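Local atomic coordinates of excinuclease ABC, subunit A. (Deinococcus radiodurans, PDB entry 2VF7), a protein that binds DNA and hydrolyses ATP as a zinc-containing UvrA-family member of the ABC superfamily, probably taking part in recognising and repairing DNA damage. Residues 52-55 and 56-60; 378-381 and 382-386; 438-441 and 442-445. The protein carries 1 engineered substitution. All coordinates share one frame; numbering follows the deposited sequence. Where two conformers were deposited one is given.

Contact 1 of 3, residues 52-55 and 56-60; sequences LAFG and TLYAE
Phe54 and Tyr58, one helical turn apart, lean against each other at their near corners. Tyr58 CD2 stands 4.4 Å from Phe54 CD2 and reaches the phenylalanine ring obliquely, so this is a meeting of ring corners rather than a stack. In Tyr58, CG lies anti to the backbone N (chi1 166°), which carries the ring away from the preceding turn, while Phe54 O lies at the edge of the tyrosine ring, in its plane; Tyr58 CD2 is 3.9 Å from Phe54 O. Both rings cover strand 402-406 through Val404 and strand 94-96 through Ala96, where flat, largely apolar groups suit the joint between helix and sheet. Ala59, whose CB sits 3.5 Å from Gly55 O, needs no more than a methyl beside the backbone.

The backbone is wound wider than an alpha helix. Leu57 N donates to Leu52 O at 2.9 Å, almost straight out from the carbonyl, and Tyr58 N to Ala53 O at 3.0 Å; Ala59 N repeats the five-residue step to Phe54 O. This is a pi-type turn in helix 49-69, the helix that follows the first P-loop. Thr56 follows the same spacing: its OG1, beside its own backbone N at chi1 -62°, hydrogen-bonds the carbonyl of Ser51, five residues back, while Thr56 CB rests 3.3 Å from Leu52 O. The chemistry therefore divides in two: main-chain bonds and a buried threonine hydroxyl hold the wider turn, and the aromatic pair supplies an apolar face against the sheet.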
# COMPACT_ATOMS: atom_id res chain seq x y z
N LEU A 52 -25.14 4.38 -2.13
CA LEU A 52 -25.09 3.89 -3.53
C LEU A 52 -23.83 4.33 -4.30
O LEU A 52 -23.00 3.49 -4.66
CB LEU A 52 -26.36 4.27 -4.28
CG LEU A 52 -26.63 3.67 -5.67
CD1 LEU A 52 -26.44 2.17 -5.70
CD2 LEU A 52 -28.03 4.04 -6.11
N ALA A 53 -23.66 5.64 -4.53
CA ALA A 53 -22.50 6.12 -5.30
C ALA A 53 -21.17 5.80 -4.64
O ALA A 53 -20.23 5.41 -5.32
CB ALA A 53 -22.62 7.64 -5.62
N PHE A 54 -21.07 5.98 -3.33
CA PHE A 54 -19.81 5.75 -2.63
C PHE A 54 -19.74 4.41 -1.94
O PHE A 54 -18.75 3.70 -2.09
CB PHE A 54 -19.53 6.85 -1.59
CG PHE A 54 -19.12 8.17 -2.19
CD1 PHE A 54 -20.08 9.09 -2.60
CD2 PHE A 54 -17.78 8.49 -2.36
CE1 PHE A 54 -19.70 10.30 -3.16
CE2 PHE A 54 -17.40 9.72 -2.94
CZ PHE A 54 -18.35 10.60 -3.32
N GLY A 55 -20.76 4.10 -1.14
CA GLY A 55 -20.79 2.89 -0.32
C GLY A 55 -20.79 1.60 -1.12
O GLY A 55 -20.30 0.56 -0.65
N THR A 56 -21.34 1.69 -2.33
CA THR A 56 -21.53 0.53 -3.19
C THR A 56 -20.65 0.61 -4.45
O THR A 56 -19.77 -0.23 -4.64
CB THR A 56 -23.03 0.37 -3.55
OG1 THR A 56 -23.78 0.15 -2.36
CG2 THR A 56 -23.25 -0.80 -4.48
N LEU A 57 -20.87 1.64 -5.27
CA LEU A 57 -20.22 1.72 -6.59
C LEU A 57 -18.72 1.97 -6.49
O LEU A 57 -17.92 1.14 -6.93
CB LEU A 57 -20.92 2.73 -7.52
CG LEU A 57 -22.20 2.24 -8.21
CD1 LEU A 57 -23.05 3.38 -8.73
CD2 LEU A 57 -21.87 1.33 -9.36
N TYR A 58 -18.34 3.11 -5.90
CA TYR A 58 -16.93 3.40 -5.69
C TYR A 58 -16.23 2.28 -4.92
O TYR A 58 -15.19 1.77 -5.36
CB TYR A 58 -16.76 4.77 -4.99
CG TYR A 58 -15.38 5.03 -4.42
CD1 TYR A 58 -14.31 5.34 -5.26
CD2 TYR A 58 -15.15 4.98 -3.04
CE1 TYR A 58 -13.04 5.57 -4.75
CE2 TYR A 58 -13.87 5.21 -2.51
CZ TYR A 58 -12.82 5.50 -3.38
OH TYR A 58 -11.56 5.74 -2.88
N ALA A 59 -16.81 1.86 -3.81
CA ALA A 59 -16.20 0.87 -2.93
C ALA A 59 -15.95 -0.51 -3.55
O ALA A 59 -14.89 -1.11 -3.32
CB ALA A 59 -17.00 0.75 -1.64
N GLU A 60 -16.91 -1.03 -4.31
CA GLU A 60 -16.69 -2.30 -5.02
C GLU A 60 -15.64 -2.14 -6.14
O GLU A 60 -14.75 -2.97 -6.28
CB GLU A 60 -18.03 -2.85 -5.55
CG GLU A 60 -17.97 -4.18 -6.31
CD GLU A 60 -17.70 -5.40 -5.43
OE1 GLU A 60 -17.67 -5.25 -4.19
OE2 GLU A 60 -17.51 -6.50 -5.99

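Contact 2 of 3, residues 378-381 and 382-386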
# COMPACT_ATOMS: atom_id res chain seq x y z
N PRO A 378 -5.97 21.99 5.03
CA PRO A 378 -7.03 21.92 6.02
C PRO A 378 -7.70 23.28 6.32
O PRO A 378 -8.72 23.32 7.02
CB PRO A 378 -6.30 21.39 7.27
CG PRO A 378 -4.94 21.00 6.82
CD PRO A 378 -4.64 21.87 5.66
N THR A 379 -7.13 24.38 5.81
CA THR A 379 -7.77 25.68 5.97
C THR A 379 -8.76 25.95 4.83
O THR A 379 -9.39 27.01 4.78
CB THR A 379 -6.73 26.82 6.07
OG1 THR A 379 -6.13 27.06 4.78
CG2 THR A 379 -5.66 26.49 7.09
N LEU A 380 -8.92 24.95 3.96
CA LEU A 380 -9.79 25.02 2.78
C LEU A 380 -11.15 24.35 3.01
O LEU A 380 -11.23 23.27 3.63
CB LEU A 380 -9.08 24.34 1.61
CG LEU A 380 -8.41 25.06 0.43
CD1 LEU A 380 -7.99 26.44 0.75
CD2 LEU A 380 -7.23 24.25 -0.03
N SER A 381 -12.22 24.95 2.50
CA SER A 381 -13.56 24.39 2.60
C SER A 381 -13.68 23.09 1.76
O SER A 381 -12.92 22.90 0.80
CB SER A 381 -14.59 25.42 2.16
OG SER A 381 -14.59 25.62 0.75
N PRO A 382 -14.61 22.19 2.13
CA PRO A 382 -14.77 20.95 1.33
C PRO A 382 -14.97 21.17 -0.17
O PRO A 382 -14.54 20.34 -0.98
CB PRO A 382 -16.03 20.32 1.93
CG PRO A 382 -16.06 20.81 3.33
CD PRO A 382 -15.53 22.23 3.28
N GLY A 383 -15.59 22.29 -0.55
CA GLY A 383 -15.88 22.58 -1.94
C GLY A 383 -14.70 23.21 -2.64
O GLY A 383 -14.56 23.11 -3.87
N GLU A 384 -13.84 23.87 -1.87
CA GLU A 384 -12.61 24.42 -2.41
C GLU A 384 -11.63 23.31 -2.84
O GLU A 384 -11.20 23.31 -4.00
CB GLU A 384 -11.96 25.40 -1.44
CG GLU A 384 -12.36 26.88 -1.72
CD GLU A 384 -11.96 27.86 -0.61
OE1 GLU A 384 -11.58 27.42 0.50
OE2 GLU A 384 -12.04 29.09 -0.83
N LEU A 385 -11.32 22.37 -1.94
CA LEU A 385 -10.36 21.32 -2.28
C LEU A 385 -10.84 20.27 -3.25
O LEU A 385 -10.04 19.63 -3.91
CB LEU A 385 -9.68 20.67 -1.07
CG LEU A 385 -10.36 20.20 0.20
CD1 LEU A 385 -11.44 19.15 -0.04
CD2 LEU A 385 -9.29 19.61 1.09
N GLN A 386 -12.16 20.11 -3.36
CA GLN A 386 -12.71 19.16 -4.31
C GLN A 386 -12.65 19.76 -5.70
O GLN A 386 -12.58 19.02 -6.67
CB GLN A 386 -14.15 18.76 -3.95
CG GLN A 386 -14.63 17.50 -4.68
CD GLN A 386 -16.02 17.08 -4.30
OE1 GLN A 386 -16.51 16.08 -4.77
NE2 GLN A 386 -16.66 17.85 -3.43
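Glu384 folds back over Ser381 to complete a capping box at the start of helix 382-393, and the run Leu380 to Glu384 corresponds to the signature motif of ABC ATPases (LSGGQ in its common form). Glu384 CB lies 3.4 Å from Ser381 OG, close to the start of the helix. Glu384 CG passes Ser381 OG at 3.6 Å and keeps the chain extended (chi2 169°), which carries the carboxylate back beyond the cap. There Glu384 OE1 accepts from Ser381 N at 3.2 Å, a nearly straight bond arriving on the anti side and somewhat out of the carboxylate plane. The isobutyl group of Leu380 crosses the glutamate chain at about a right angle, Leu380 CD1 3.7 Å from Glu384 OE1, and the Leu380 side chain also touches Leu371 and Arg375. OE2, the last atom, is hydrogen-bonded to the hydroxyl of Tyr370, a residue that binds the second ADP; glutamate suits the place because its two oxygens serve the cap and the pocket at once. Cut back to an alanine here, the side chain would lose both oxygens, which would probably leave the Ser381 N-H and the Tyr370 hydroxyl without these partners and open a gap beside Leu380. Pro382 fits the first turn, where no backbone N-H is needed for an intrahelical bond. The reciprocal half of the box comes from the serine, whose short side chain stands between its own N and carbonyl carbon (chi1 73°): Ser381 OG accepts from Glu384 N at 3.2 Å, while Ser381 O receives Leu385 N at the same length.

Contact 3 of 3, residues 438-441 and 442-445; sequences EHDL and DVIR
The carboxylate of Asp440 turns one oxygen to the backbone of Asp442: Asp440 OD1 accepts from Asp442 N at 2.9 Å, on the anti side and 23° out of the carboxylate plane. CG of Asp440 lies anti to the backbone N (chi1 -159°), and this swings the short acid forward over the first turn. The second flat group is the carboxylate of Glu438: Glu438 OE2 takes His439 N at 3.0 Å and Asp440 N at 3.2 Å, both on its anti side and tilted moderately out of the plane, toward opposite faces. Its OE1 is hydrogen-bonded to Ser409 OG, so each oxygen of this buried acid is engaged and the group is unlikely to turn.

Asp440 is the N-cap of helix 441-444, and its bond to the N-H two residues on makes an Asx turn, a task to which aspartate's reach is well matched. Just before it, His439 follows strand 433-437 where ABC ATPases carry their switch histidine; its ring is weakly bonded to Glu407 and Lys49, consistent with that role.

Below the cap, Asp440 O receives Ile444 N at 3.1 Å, in the carbonyl plane. Branched aliphatic residues cover the buried side of the turn. CB of Val443 sits 3.8 Å from Glu438 CG, the two side chains crossing at about a right angle, and Val443 continues to Leu420 of helix 417-428. Ile444 lies against Val40 and Thr42 of strand 38-42, while its CD1 reaches His439 O at 3.5 Å and Leu441 CD2 at 4.2 Å.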
# COMPACT_ATOMS: atom_id res chain seq x y z
N GLU A 438 -25.52 15.31 -5.98
CA GLU A 438 -25.76 16.74 -6.05
C GLU A 438 -27.18 17.09 -5.61
O GLU A 438 -28.12 16.30 -5.78
CB GLU A 438 -25.50 17.24 -7.48
CG GLU A 438 -25.49 18.75 -7.65
CD GLU A 438 -24.49 19.46 -6.74
OE1 GLU A 438 -23.30 19.54 -7.12
OE2 GLU A 438 -24.89 19.96 -5.66
N HIS A 439 -27.31 18.29 -5.03
CA HIS A 439 -28.62 18.88 -4.72
C HIS A 439 -28.96 20.08 -5.61
O HIS A 439 -30.12 20.42 -5.77
CB HIS A 439 -28.68 19.27 -3.25
CG HIS A 439 -28.72 18.09 -2.34
ND1 HIS A 439 -27.66 17.72 -1.55
CD2 HIS A 439 -29.70 17.17 -2.12
CE1 HIS A 439 -27.99 16.65 -0.85
NE2 HIS A 439 -29.21 16.28 -1.20
N ASP A 440 -27.93 20.71 -6.17
CA ASP A 440 -28.10 21.87 -7.05
C ASP A 440 -28.97 21.53 -8.25
O ASP A 440 -28.62 20.65 -9.03
CB ASP A 440 -26.74 22.38 -7.54
CG ASP A 440 -26.78 23.82 -8.00
OD1 ASP A 440 -27.74 24.22 -8.67
OD2 ASP A 440 -25.83 24.57 -7.69
N LEU A 441 -30.09 22.24 -8.38
CA LEU A 441 -31.04 22.01 -9.46
C LEU A 441 -30.49 22.43 -10.83
O LEU A 441 -30.89 21.90 -11.86
CB LEU A 441 -32.35 22.77 -9.17
CG LEU A 441 -33.20 22.34 -7.97
CD1 LEU A 441 -34.39 23.29 -7.83
CD2 LEU A 441 -33.67 20.88 -8.06
N ASP A 442 -29.57 23.39 -10.82
CA ASP A 442 -28.85 23.81 -12.03
C ASP A 442 -27.95 22.72 -12.62
O ASP A 442 -27.79 22.67 -13.84
CB ASP A 442 -28.03 25.06 -11.75
CG ASP A 442 -28.76 26.32 -12.14
OD1 ASP A 442 -28.85 26.59 -13.35
OD2 ASP A 442 -29.23 27.05 -11.23
N VAL A 443 -27.35 21.88 -11.76
CA VAL A 443 -26.53 20.76 -12.21
C VAL A 443 -27.40 19.57 -12.60
O VAL A 443 -27.29 19.06 -13.72
CB VAL A 443 -25.49 20.31 -11.15
CG1 VAL A 443 -24.73 19.05 -11.64
CG2 VAL A 443 -24.52 21.46 -10.80
N ILE A 444 -28.27 19.13 -11.69
CA ILE A 444 -29.28 18.11 -11.99
C ILE A 444 -29.90 18.30 -13.38
O ILE A 444 -29.97 17.35 -14.16
CB ILE A 444 -30.37 18.06 -10.89
CG1 ILE A 444 -29.74 17.75 -9.54
CG2 ILE A 444 -31.42 17.01 -11.22
CD1 ILE A 444 -30.63 18.06 -8.35
N ARG A 445 -30.32 19.52 -13.70
CA ARG A 445 -30.93 19.87 -15.00
C ARG A 445 -30.02 19.62 -16.23
O ARG A 445 -30.51 19.40 -17.33
CB ARG A 445 -31.38 21.33 -14.97
CG ARG A 445 -32.60 21.67 -15.80
CD ARG A 445 -33.11 23.10 -15.47
NE ARG A 445 -34.25 23.11 -14.54
CZ ARG A 445 -34.28 23.72 -13.36
NH1 ARG A 445 -33.24 24.43 -12.92
NH2 ARG A 445 -35.38 23.65 -12.62

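How the contacts relate
The three contacts follow one another along the chain and do not touch: their centres stand about 20 to 22 Å apart, with nearest atoms about 6 Å between contacts 1 and 2 and about 8 Å for the other pairs. Contacts 1 and 3 lie near the first ADP, Gly55 about 7 Å and the His439 side chain about 6 Å from it, and Lys49, neighbour of His439, begins the helix that carries contact 1. Contact 2 lies beside the second ADP, with the Glu384 side chain about 4 Å from it. Asp406, at the end of strand 402-406, is a shared neighbour of contacts 1 and 2: Phe54 packs on it, and Gln386 OE1 accepts from its backbone N.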